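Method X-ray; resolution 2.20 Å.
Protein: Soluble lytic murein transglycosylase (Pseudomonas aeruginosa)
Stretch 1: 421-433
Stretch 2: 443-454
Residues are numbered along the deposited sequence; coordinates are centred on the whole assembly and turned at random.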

# COMPACT_ATOMS: atom_id res chain seq x y z
N GLU A 421 24.96 10.38 -5.29
CA GLU A 421 24.17 10.18 -4.08
C GLU A 421 22.72 9.91 -4.49
O GLU A 421 21.84 10.78 -4.47
CB GLU A 421 24.31 11.38 -3.14
CG GLU A 421 25.57 11.33 -2.30
CD GLU A 421 26.38 12.60 -2.36
OE1 GLU A 421 27.62 12.53 -2.40
OE2 GLU A 421 25.76 13.69 -2.38
N VAL A 422 22.48 8.65 -4.85
CA VAL A 422 21.25 8.26 -5.53
C VAL A 422 20.06 8.26 -4.58
O VAL A 422 18.94 8.58 -4.98
CB VAL A 422 21.47 6.89 -6.19
CG1 VAL A 422 21.91 5.86 -5.16
CG2 VAL A 422 20.23 6.42 -6.89
N ILE A 423 20.28 7.89 -3.32
CA ILE A 423 19.19 7.88 -2.36
C ILE A 423 18.73 9.30 -2.05
O ILE A 423 17.53 9.59 -2.01
CB ILE A 423 19.62 7.11 -1.09
CG1 ILE A 423 19.97 5.67 -1.48
CG2 ILE A 423 18.52 7.15 -0.04
CD1 ILE A 423 20.80 4.93 -0.45
N ASN A 424 19.68 10.22 -1.88
CA ASN A 424 19.33 11.63 -1.68
C ASN A 424 18.59 12.19 -2.89
O ASN A 424 17.61 12.94 -2.73
CB ASN A 424 20.59 12.44 -1.40
CG ASN A 424 21.30 12.00 -0.14
OD1 ASN A 424 22.44 11.55 -0.18
ND2 ASN A 424 20.62 12.15 0.99
N ALA A 425 19.05 11.87 -4.10
CA ALA A 425 18.38 12.36 -5.30
C ALA A 425 16.93 11.88 -5.35
O ALA A 425 16.02 12.66 -5.63
CB ALA A 425 19.13 11.92 -6.55
N ARG A 426 16.71 10.60 -5.05
CA ARG A 426 15.36 10.07 -5.08
C ARG A 426 14.49 10.74 -4.03
O ARG A 426 13.33 11.09 -4.31
CB ARG A 426 15.37 8.56 -4.87
CG ARG A 426 15.81 7.78 -6.09
CD ARG A 426 15.13 6.42 -6.14
NE ARG A 426 15.37 5.66 -4.92
CZ ARG A 426 16.47 4.95 -4.70
NH1 ARG A 426 17.43 4.92 -5.60
NH2 ARG A 426 16.61 4.27 -3.56
N ARG A 427 15.02 10.92 -2.82
CA ARG A 427 14.22 11.53 -1.76
C ARG A 427 13.79 12.95 -2.14
O ARG A 427 12.64 13.33 -1.94
CB ARG A 427 14.97 11.53 -0.43
CG ARG A 427 14.08 11.93 0.73
CD ARG A 427 14.82 11.99 2.06
NE ARG A 427 15.33 10.68 2.47
CZ ARG A 427 16.61 10.33 2.42
NH1 ARG A 427 17.51 11.19 1.98
NH2 ARG A 427 16.98 9.12 2.82
N GLU A 428 14.71 13.75 -2.68
CA GLU A 428 14.33 15.05 -3.22
C GLU A 428 13.21 14.90 -4.23
O GLU A 428 12.17 15.58 -4.16
CB GLU A 428 15.52 15.74 -3.88
CG GLU A 428 16.51 16.40 -2.93
CD GLU A 428 15.94 17.63 -2.21
OE1 GLU A 428 16.63 18.12 -1.28
OE2 GLU A 428 14.83 18.11 -2.57
N TRP A 429 13.41 14.00 -5.18
CA TRP A 429 12.47 13.83 -6.28
C TRP A 429 11.08 13.49 -5.77
O TRP A 429 10.09 14.08 -6.20
CB TRP A 429 13.00 12.74 -7.21
CG TRP A 429 12.59 12.89 -8.62
CD1 TRP A 429 11.57 12.24 -9.25
CD2 TRP A 429 13.22 13.72 -9.61
NE1 TRP A 429 11.51 12.63 -10.57
CE2 TRP A 429 12.51 13.54 -10.81
CE3 TRP A 429 14.29 14.62 -9.58
CZ2 TRP A 429 12.85 14.20 -11.99
CZ3 TRP A 429 14.63 15.28 -10.75
CH2 TRP A 429 13.91 15.07 -11.94
N TYR A 430 11.00 12.55 -4.83
CA TYR A 430 9.71 12.08 -4.32
C TYR A 430 9.05 13.13 -3.43
O TYR A 430 7.82 13.29 -3.47
CB TYR A 430 9.86 10.78 -3.53
CG TYR A 430 10.27 9.58 -4.35
CD1 TYR A 430 10.27 9.62 -5.75
CD2 TYR A 430 10.66 8.40 -3.73
CE1 TYR A 430 10.66 8.51 -6.50
CE2 TYR A 430 11.04 7.29 -4.46
CZ TYR A 430 11.04 7.35 -5.84
OH TYR A 430 11.42 6.23 -6.55
N HIS A 431 9.83 13.81 -2.59
CA HIS A 431 9.25 14.84 -1.74
C HIS A 431 8.71 15.99 -2.59
O HIS A 431 7.58 16.44 -2.37
CB HIS A 431 10.29 15.34 -0.73
CG HIS A 431 9.76 16.37 0.22
ND1 HIS A 431 8.87 16.07 1.23
CD2 HIS A 431 9.99 17.71 0.31
CE1 HIS A 431 8.58 17.17 1.90
NE2 HIS A 431 9.25 18.18 1.36
N ALA A 432 9.48 16.44 -3.57
CA ALA A 432 9.02 17.48 -4.48
C ALA A 432 7.72 17.09 -5.17
O ALA A 432 6.82 17.92 -5.35
CB ALA A 432 10.10 17.77 -5.52
N ALA A 433 7.58 15.81 -5.56
CA ALA A 433 6.38 15.38 -6.25
C ALA A 433 5.13 15.52 -5.39
O ALA A 433 4.02 15.61 -5.94
CB ALA A 433 6.53 13.93 -6.72
N ALA A 443 5.90 16.87 -16.49
CA ALA A 443 7.23 17.37 -16.81
C ALA A 443 8.30 16.63 -16.01
O ALA A 443 9.35 16.27 -16.56
CB ALA A 443 7.31 18.88 -16.55
N GLN A 444 8.05 16.39 -14.72
CA GLN A 444 9.01 15.65 -13.90
C GLN A 444 9.20 14.23 -14.44
O GLN A 444 10.32 13.71 -14.43
CB GLN A 444 8.54 15.60 -12.45
CG GLN A 444 9.64 15.29 -11.45
CD GLN A 444 9.10 14.89 -10.10
OE1 GLN A 444 8.07 14.22 -10.01
NE2 GLN A 444 9.79 15.29 -9.03
N ALA A 445 8.11 13.61 -14.91
CA ALA A 445 8.22 12.28 -15.50
C ALA A 445 9.17 12.27 -16.69
O ALA A 445 9.99 11.36 -16.83
CB ALA A 445 6.84 11.76 -15.91
N ARG A 446 9.08 13.29 -17.55
CA ARG A 446 9.97 13.35 -18.71
C ARG A 446 11.42 13.52 -18.27
O ARG A 446 12.32 12.89 -18.84
CB ARG A 446 9.56 14.47 -19.65
CG ARG A 446 10.28 14.44 -21.01
CD ARG A 446 9.89 13.21 -21.83
NE ARG A 446 10.99 12.71 -22.65
CZ ARG A 446 11.23 13.11 -23.90
NH1 ARG A 446 10.46 14.02 -24.47
NH2 ARG A 446 12.26 12.60 -24.57
N LEU A 447 11.67 14.37 -17.27
CA LEU A 447 13.03 14.64 -16.83
C LEU A 447 13.68 13.39 -16.25
O LEU A 447 14.84 13.08 -16.54
CB LEU A 447 13.05 15.78 -15.81
CG LEU A 447 12.81 17.21 -16.33
CD1 LEU A 447 12.52 18.16 -15.18
CD2 LEU A 447 13.99 17.72 -17.14
N ALA A 448 12.93 12.66 -15.42
CA ALA A 448 13.46 11.43 -14.82
C ALA A 448 13.66 10.34 -15.87
O ALA A 448 14.62 9.56 -15.78
CB ALA A 448 12.52 10.94 -13.72
N TYR A 449 12.77 10.26 -16.87
CA TYR A 449 12.96 9.29 -17.94
C TYR A 449 14.26 9.55 -18.70
O TYR A 449 15.03 8.62 -18.98
CB TYR A 449 11.76 9.31 -18.89
CG TYR A 449 11.84 8.32 -20.04
CD1 TYR A 449 11.47 6.99 -19.87
CD2 TYR A 449 12.27 8.73 -21.30
CE1 TYR A 449 11.54 6.10 -20.93
CE2 TYR A 449 12.35 7.84 -22.35
CZ TYR A 449 11.98 6.53 -22.16
OH TYR A 449 12.05 5.66 -23.22
N ASP A 450 14.54 10.82 -19.02
CA ASP A 450 15.77 11.14 -19.74
C ASP A 450 17.02 10.89 -18.91
O ASP A 450 18.12 10.90 -19.46
CB ASP A 450 15.72 12.59 -20.22
CG ASP A 450 14.68 12.81 -21.30
OD1 ASP A 450 14.43 11.86 -22.08
OD2 ASP A 450 14.10 13.91 -21.37
N MET A 451 16.89 10.66 -17.60
CA MET A 451 18.00 10.26 -16.75
C MET A 451 18.09 8.75 -16.58
O MET A 451 18.90 8.28 -15.77
CB MET A 451 17.87 10.94 -15.38
CG MET A 451 17.87 12.46 -15.44
SD MET A 451 17.27 13.22 -13.91
CE MET A 451 18.45 12.57 -12.74
N GLN A 452 17.27 7.98 -17.32
CA GLN A 452 17.18 6.52 -17.17
C GLN A 452 16.68 6.15 -15.79
O GLN A 452 17.04 5.11 -15.23
CB GLN A 452 18.52 5.83 -17.47
CG GLN A 452 18.80 5.59 -18.95
CD GLN A 452 18.58 6.83 -19.80
OE1 GLN A 452 19.36 7.79 -19.74
NE2 GLN A 452 17.50 6.83 -20.58
N TRP A 453 15.84 7.00 -15.22
CA TRP A 453 15.28 6.74 -13.90
C TRP A 453 13.83 6.30 -14.07
O TRP A 453 12.88 7.04 -13.81
CB TRP A 453 15.44 7.95 -13.01
CG TRP A 453 16.58 7.68 -12.17
CD1 TRP A 453 17.50 6.70 -12.35
CD2 TRP A 453 16.93 8.35 -10.97
NE1 TRP A 453 18.41 6.71 -11.34
CE2 TRP A 453 18.09 7.72 -10.48
CE3 TRP A 453 16.39 9.42 -10.26
CZ2 TRP A 453 18.72 8.13 -9.32
CZ3 TRP A 453 17.00 9.82 -9.10
CH2 TRP A 453 18.16 9.18 -8.63
N TYR A 454 13.71 5.04 -14.48
CA TYR A 454 12.44 4.51 -14.96
C TYR A 454 11.37 4.52 -13.89
O TYR A 454 10.25 4.96 -14.14
CB TYR A 454 12.67 3.11 -15.53
CG TYR A 454 13.73 3.16 -16.63
CD1 TYR A 454 13.60 4.06 -17.68
CD2 TYR A 454 14.86 2.35 -16.58
CE1 TYR A 454 14.56 4.14 -18.68
CE2 TYR A 454 15.82 2.42 -17.57
CZ TYR A 454 15.66 3.32 -18.61
OH TYR A 454 16.61 3.41 -19.60
O HOH W 1 9.58 11.53 -12.41

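Two nearly antiparallel helices, 422-433 and 443-450, run at 165° to each other with their axes 12.0 Å apart at closest approach, a spacing wide enough for large side chains to lie between them. Two tryptophans, Trp 429 from the first helix and Trp 453 from the segment after the second, account for about half of the 458 Å² buried. Trp 429 points its CA-to-CB bond toward the second stretch, and chi1 near t (-151°) with chi2 at -99° carries the indole across the gap. There the six-membered ring reaches small or flexible side chains: Trp 429 CZ2 lies 3.7 Å from Ala 448 CB, and Trp 429 CH2 lies 4.0 Å from Leu 447 CB, which meets the ring edge near its plane. The methyl of Ala 448 is short enough to let the indole come close to the helix backbone. Met 451, extended through chi2 (t) and turned at chi3 (p), brings SD to 4.3 Å from Trp 429 CH2; the sulfur sits obliquely, 5.0 Å from the centroid of the six-membered ring and 38° off its normal.

Gln 444 covers one face of the same indole. With chi1 and chi2 both t (-160° and -164°), its chain is extended toward the first helix, and the flat amide passes over the ring, Gln 444 CD being 3.3 Å from Trp 429 NE1. The amide also binds the tryptophan backbone: Gln 444 NE2 donates to Trp 429 O at 3.1 Å, with an N-H...acceptor angle of 143°. This is the sole direct hydrogen bond between the stretches, and it falls on a carbonyl that also accepts the helical bond from Ala 433 N (3.1 Å to Trp 429 O), so one oxygen serves two donors. Gln 444 OE1 is satisfied elsewhere in the structure and lies 3.6 Å from Ala 433 CB; on this buried side the small side chains of Ala 432 and Ala 433 leave room for the amide. Water 1 adds a second polar link, accepting from Trp 429 NE1 at 2.9 Å and donating a weak bond to Gln 444 O at 3.1 Å. The indole nitrogen therefore keeps a polar partner although the residue is buried, while the six-membered ring packs against Leu 447, Ala 448 and Met 451.

At the other end of the contact, Trp 453 follows the second helix and points its CA-to-CB bond toward the first. Its chi1 of -100° lies between wells, and with chi2 at 14° the benzo side of the indole reaches the beginning of helix 422-433. Ala 425 CB meets the ring edge near its plane, 3.6 Å from Trp 453 CH2. Val 422, with chi1 p, places CG2 3.3 Å from Trp 453 CZ2, a tight contact. The aliphatic part of Arg 426 completes the site, CG lying 3.7 Å from Trp 453 CH2; chi1 is m, and the guanidinium continues beyond this contact.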